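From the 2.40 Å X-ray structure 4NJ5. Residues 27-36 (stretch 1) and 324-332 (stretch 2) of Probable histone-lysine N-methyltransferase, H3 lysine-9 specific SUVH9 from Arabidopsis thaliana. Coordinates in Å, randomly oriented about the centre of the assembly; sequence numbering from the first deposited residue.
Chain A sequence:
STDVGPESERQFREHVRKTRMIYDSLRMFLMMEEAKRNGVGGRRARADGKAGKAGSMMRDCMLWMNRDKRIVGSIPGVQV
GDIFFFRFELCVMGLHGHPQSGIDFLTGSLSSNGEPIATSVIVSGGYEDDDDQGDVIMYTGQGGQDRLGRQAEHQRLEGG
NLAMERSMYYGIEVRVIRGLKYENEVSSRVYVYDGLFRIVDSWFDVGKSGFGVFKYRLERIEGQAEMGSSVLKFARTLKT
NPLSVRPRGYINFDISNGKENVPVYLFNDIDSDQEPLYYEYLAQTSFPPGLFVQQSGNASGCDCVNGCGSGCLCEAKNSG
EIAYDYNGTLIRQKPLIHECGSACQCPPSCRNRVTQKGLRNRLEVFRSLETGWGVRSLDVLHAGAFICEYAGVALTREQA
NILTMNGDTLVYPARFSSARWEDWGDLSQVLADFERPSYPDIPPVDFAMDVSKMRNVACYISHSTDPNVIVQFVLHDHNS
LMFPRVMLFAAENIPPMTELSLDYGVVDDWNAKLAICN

Stretch 1, residues 27-36: RMFLMMEEAK
Stretch 2 324-332: YDYNGTLIR

How does Asp 325 meet the helix? Stretch 1 lies in a helix already under way at Arg 27, with i to i-4 backbone bonds such as Met 32 N to Met 28 O at 2.9 Å. Stretch 2 has no regular helix or strand. Tyr 324 (phi/psi -120/154) points its CA-to-CB bond away and leaves the contact to Asp 325 (-81/-172), whose CA lies 6.7 Å from the CA of Met 32. Asp 325 CB, directed toward the helix, packs 3.8 Å from Met 32 SD. With chi1 p and chi2 9°, the carboxylate holds its own loop: Asp 325 OD1 accepts hydrogen bonds from Asn 327 N at 2.9 Å and Thr 329 N at 2.8 Å, while Asp 325 OD2 lies 3.4 Å from Met 28 CE.

How does the turn offer a ring to the helix? A type I beta turn runs from Asp 325 to Gly 328, with Tyr 326 at -80/2 and Asn 327 at -108/5. The turn is closed by a weak bond from Gly 328 N to Asp 325 O, 3.3 Å. Tyr 326 leaves sideways, but chi1 m and chi2 -89° bring its ring nearer the helix, where Tyr 326 CD2 is 4.1 Å from both Ala 35 CB and Met 32 SD. Met 32 SD sits obliquely, 5.2 Å from the centroid of the Tyr 326 ring. Ala 35, one turn beyond Met 31, meets the ring with a single methyl group.

Why does the chain pass through glycine before Thr 329? Gly 328 adopts 85/14, where a CB would jam against the carbonyl O of Asn 327. Thr 329 (-96/134, chi1 m) then points its CA-to-CB bond toward the helix, placing its CG2 3.6 Å from Met 28 CE. Its backbone closes the loop through Asp 325 N to Thr 329 O, 3.0 Å.

What completes the pocket around Met 28? Leu 330 (-62/130, chi1 t, chi2 p) points its CA-to-CB bond away, yet Leu 330 O comes within 3.3 Å of Met 28 CE. Ile 331 (-83/-52, chi1 m, chi2 t) has its CA 7.5 Å from the CA of Met 28, so stretch 2 proceeds back along the helix; Ile 331 CG1 lies 4.2 Å from Met 28 CE and Ile 331 CD1 4.4 Å from Met 32 CG. Long, flexible methionines suit these places: Met 28 (m, t, p) has its CA-to-CB bond toward the loop and extends CE into it, whereas Met 32 (m, m, m) leaves sideways and curls back. No hydrogen bond crosses the interface; packing buries 364 Å², most from Met 28 (96 Å²) and Met 32 (76 Å²).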

# COMPACT_ATOMS: atom_id res chain seq x y z
N ARG A 27 3.80 11.93 -7.14
CA ARG A 27 4.83 11.98 -6.10
C ARG A 27 6.12 11.35 -6.60
O ARG A 27 7.18 11.97 -6.58
CB ARG A 27 4.38 11.24 -4.84
CG ARG A 27 3.66 12.08 -3.82
CD ARG A 27 3.72 11.40 -2.45
NE ARG A 27 3.47 9.96 -2.53
CZ ARG A 27 4.41 9.03 -2.38
NH1 ARG A 27 5.67 9.39 -2.14
NH2 ARG A 27 4.10 7.75 -2.48
N MET A 28 6.01 10.10 -7.06
CA MET A 28 7.18 9.37 -7.53
C MET A 28 7.89 10.10 -8.66
O MET A 28 9.12 10.09 -8.74
CB MET A 28 6.79 7.94 -7.94
CG MET A 28 6.42 7.05 -6.76
SD MET A 28 5.81 5.43 -7.24
CE MET A 28 7.24 4.79 -8.13
N PHE A 29 7.12 10.76 -9.52
CA PHE A 29 7.70 11.51 -10.62
C PHE A 29 8.51 12.71 -10.14
O PHE A 29 9.61 12.97 -10.62
CB PHE A 29 6.62 11.98 -11.59
CG PHE A 29 7.13 12.94 -12.63
CD1 PHE A 29 7.88 12.49 -13.71
CD2 PHE A 29 6.85 14.30 -12.53
CE1 PHE A 29 8.35 13.37 -14.66
CE2 PHE A 29 7.32 15.19 -13.49
CZ PHE A 29 8.07 14.72 -14.56
N LEU A 30 7.94 13.46 -9.19
CA LEU A 30 8.62 14.61 -8.60
C LEU A 30 9.91 14.17 -7.92
O LEU A 30 10.95 14.87 -7.99
CB LEU A 30 7.71 15.29 -7.59
CG LEU A 30 6.46 15.93 -8.21
CD1 LEU A 30 5.55 16.50 -7.14
CD2 LEU A 30 6.88 17.01 -9.20
N MET A 31 9.85 13.01 -7.27
CA MET A 31 11.04 12.42 -6.66
C MET A 31 12.09 12.01 -7.71
O MET A 31 13.28 12.22 -7.50
CB MET A 31 10.66 11.23 -5.76
CG MET A 31 9.55 11.55 -4.77
SD MET A 31 9.73 10.78 -3.15
CE MET A 31 10.41 12.18 -2.26
N MET A 32 11.67 11.45 -8.83
CA MET A 32 12.64 11.09 -9.86
C MET A 32 13.27 12.34 -10.45
O MET A 32 14.46 12.37 -10.75
CB MET A 32 11.99 10.23 -10.95
CG MET A 32 11.78 8.77 -10.56
SD MET A 32 13.34 7.93 -10.24
CE MET A 32 14.03 7.87 -11.90
N GLU A 33 12.47 13.40 -10.59
CA GLU A 33 12.96 14.64 -11.18
C GLU A 33 14.00 15.30 -10.29
O GLU A 33 15.05 15.73 -10.77
CB GLU A 33 11.81 15.60 -11.49
CG GLU A 33 10.95 15.20 -12.69
CD GLU A 33 11.75 15.02 -13.97
OE1 GLU A 33 11.85 15.98 -14.76
OE2 GLU A 33 12.27 13.90 -14.20
N GLU A 34 13.72 15.35 -8.99
CA GLU A 34 14.67 15.95 -8.06
C GLU A 34 15.94 15.10 -7.87
O GLU A 34 17.03 15.63 -7.69
CB GLU A 34 14.00 16.25 -6.72
CG GLU A 34 14.80 17.14 -5.78
CD GLU A 34 14.27 18.57 -5.73
OE1 GLU A 34 13.97 19.15 -6.80
OE2 GLU A 34 14.16 19.12 -4.61
N ALA A 35 15.79 13.77 -7.95
CA ALA A 35 16.88 12.85 -7.62
C ALA A 35 17.80 12.68 -8.81
O ALA A 35 18.92 12.17 -8.68
CB ALA A 35 16.35 11.50 -7.19
N LYS A 36 17.30 13.09 -9.96
CA LYS A 36 18.10 13.13 -11.17
C LYS A 36 19.17 14.21 -10.99
O LYS A 36 20.25 14.13 -11.56
CB LYS A 36 17.18 13.42 -12.36
CG LYS A 36 17.66 12.83 -13.68
CD LYS A 36 16.54 12.75 -14.71
CE LYS A 36 15.56 11.62 -14.40
NZ LYS A 36 14.81 11.18 -15.61
N TYR A 324 12.64 0.79 -11.65
CA TYR A 324 12.36 1.22 -10.28
C TYR A 324 12.92 2.59 -9.95
O TYR A 324 13.90 3.03 -10.55
CB TYR A 324 12.92 0.20 -9.28
CG TYR A 324 12.75 -1.24 -9.70
CD1 TYR A 324 11.61 -1.95 -9.37
CD2 TYR A 324 13.74 -1.88 -10.42
CE1 TYR A 324 11.46 -3.27 -9.74
CE2 TYR A 324 13.60 -3.20 -10.80
CZ TYR A 324 12.46 -3.89 -10.46
OH TYR A 324 12.33 -5.21 -10.84
N ASP A 325 12.28 3.26 -8.99
CA ASP A 325 12.82 4.51 -8.46
C ASP A 325 13.91 4.21 -7.43
O ASP A 325 14.30 3.05 -7.27
CB ASP A 325 11.71 5.42 -7.88
CG ASP A 325 11.00 4.81 -6.66
OD1 ASP A 325 11.43 3.77 -6.12
OD2 ASP A 325 9.98 5.41 -6.23
N TYR A 326 14.39 5.23 -6.73
CA TYR A 326 15.46 5.02 -5.76
C TYR A 326 14.98 4.46 -4.42
O TYR A 326 15.78 4.27 -3.50
CB TYR A 326 16.26 6.31 -5.55
CG TYR A 326 17.12 6.66 -6.74
CD1 TYR A 326 18.43 6.18 -6.85
CD2 TYR A 326 16.63 7.45 -7.77
CE1 TYR A 326 19.21 6.48 -7.94
CE2 TYR A 326 17.41 7.76 -8.87
CZ TYR A 326 18.70 7.27 -8.95
OH TYR A 326 19.47 7.59 -10.04
N ASN A 327 13.69 4.18 -4.32
CA ASN A 327 13.13 3.60 -3.10
C ASN A 327 12.76 2.14 -3.32
O ASN A 327 12.19 1.48 -2.44
CB ASN A 327 11.91 4.41 -2.64
CG ASN A 327 11.59 4.20 -1.17
OD1 ASN A 327 12.48 3.94 -0.36
ND2 ASN A 327 10.31 4.32 -0.82
N GLY A 328 13.08 1.63 -4.51
CA GLY A 328 12.81 0.24 -4.86
C GLY A 328 11.41 0.02 -5.38
O GLY A 328 10.95 -1.12 -5.50
N THR A 329 10.73 1.11 -5.71
CA THR A 329 9.32 1.06 -6.10
C THR A 329 9.15 1.01 -7.62
O THR A 329 9.78 1.77 -8.35
CB THR A 329 8.55 2.28 -5.55
OG1 THR A 329 8.81 2.41 -4.14
CG2 THR A 329 7.06 2.13 -5.76
N LEU A 330 8.29 0.11 -8.09
CA LEU A 330 7.98 0.02 -9.51
C LEU A 330 7.34 1.33 -9.99
O LEU A 330 6.39 1.81 -9.38
CB LEU A 330 7.04 -1.16 -9.81
CG LEU A 330 6.72 -1.37 -11.29
CD1 LEU A 330 7.96 -1.81 -12.06
CD2 LEU A 330 5.59 -2.37 -11.49
N ILE A 331 7.87 1.88 -11.07
CA ILE A 331 7.35 3.13 -11.62
C ILE A 331 6.13 2.89 -12.52
O ILE A 331 5.09 3.51 -12.35
CB ILE A 331 8.44 3.90 -12.41
CG1 ILE A 331 9.63 4.22 -11.49
CG2 ILE A 331 7.87 5.17 -13.01
CD1 ILE A 331 10.84 4.78 -12.22
N ARG A 332 6.28 1.97 -13.48
CA ARG A 332 5.19 1.58 -14.37
C ARG A 332 5.34 0.10 -14.75
O ARG A 332 6.43 -0.46 -14.63
CB ARG A 332 5.19 2.44 -15.63
CG ARG A 332 6.47 2.36 -16.47
CD ARG A 332 6.43 3.33 -17.63
NE ARG A 332 5.54 4.45 -17.35
CZ ARG A 332 5.91 5.60 -16.79
NH1 ARG A 332 7.17 5.80 -16.44
NH2 ARG A 332 5.01 6.54 -16.57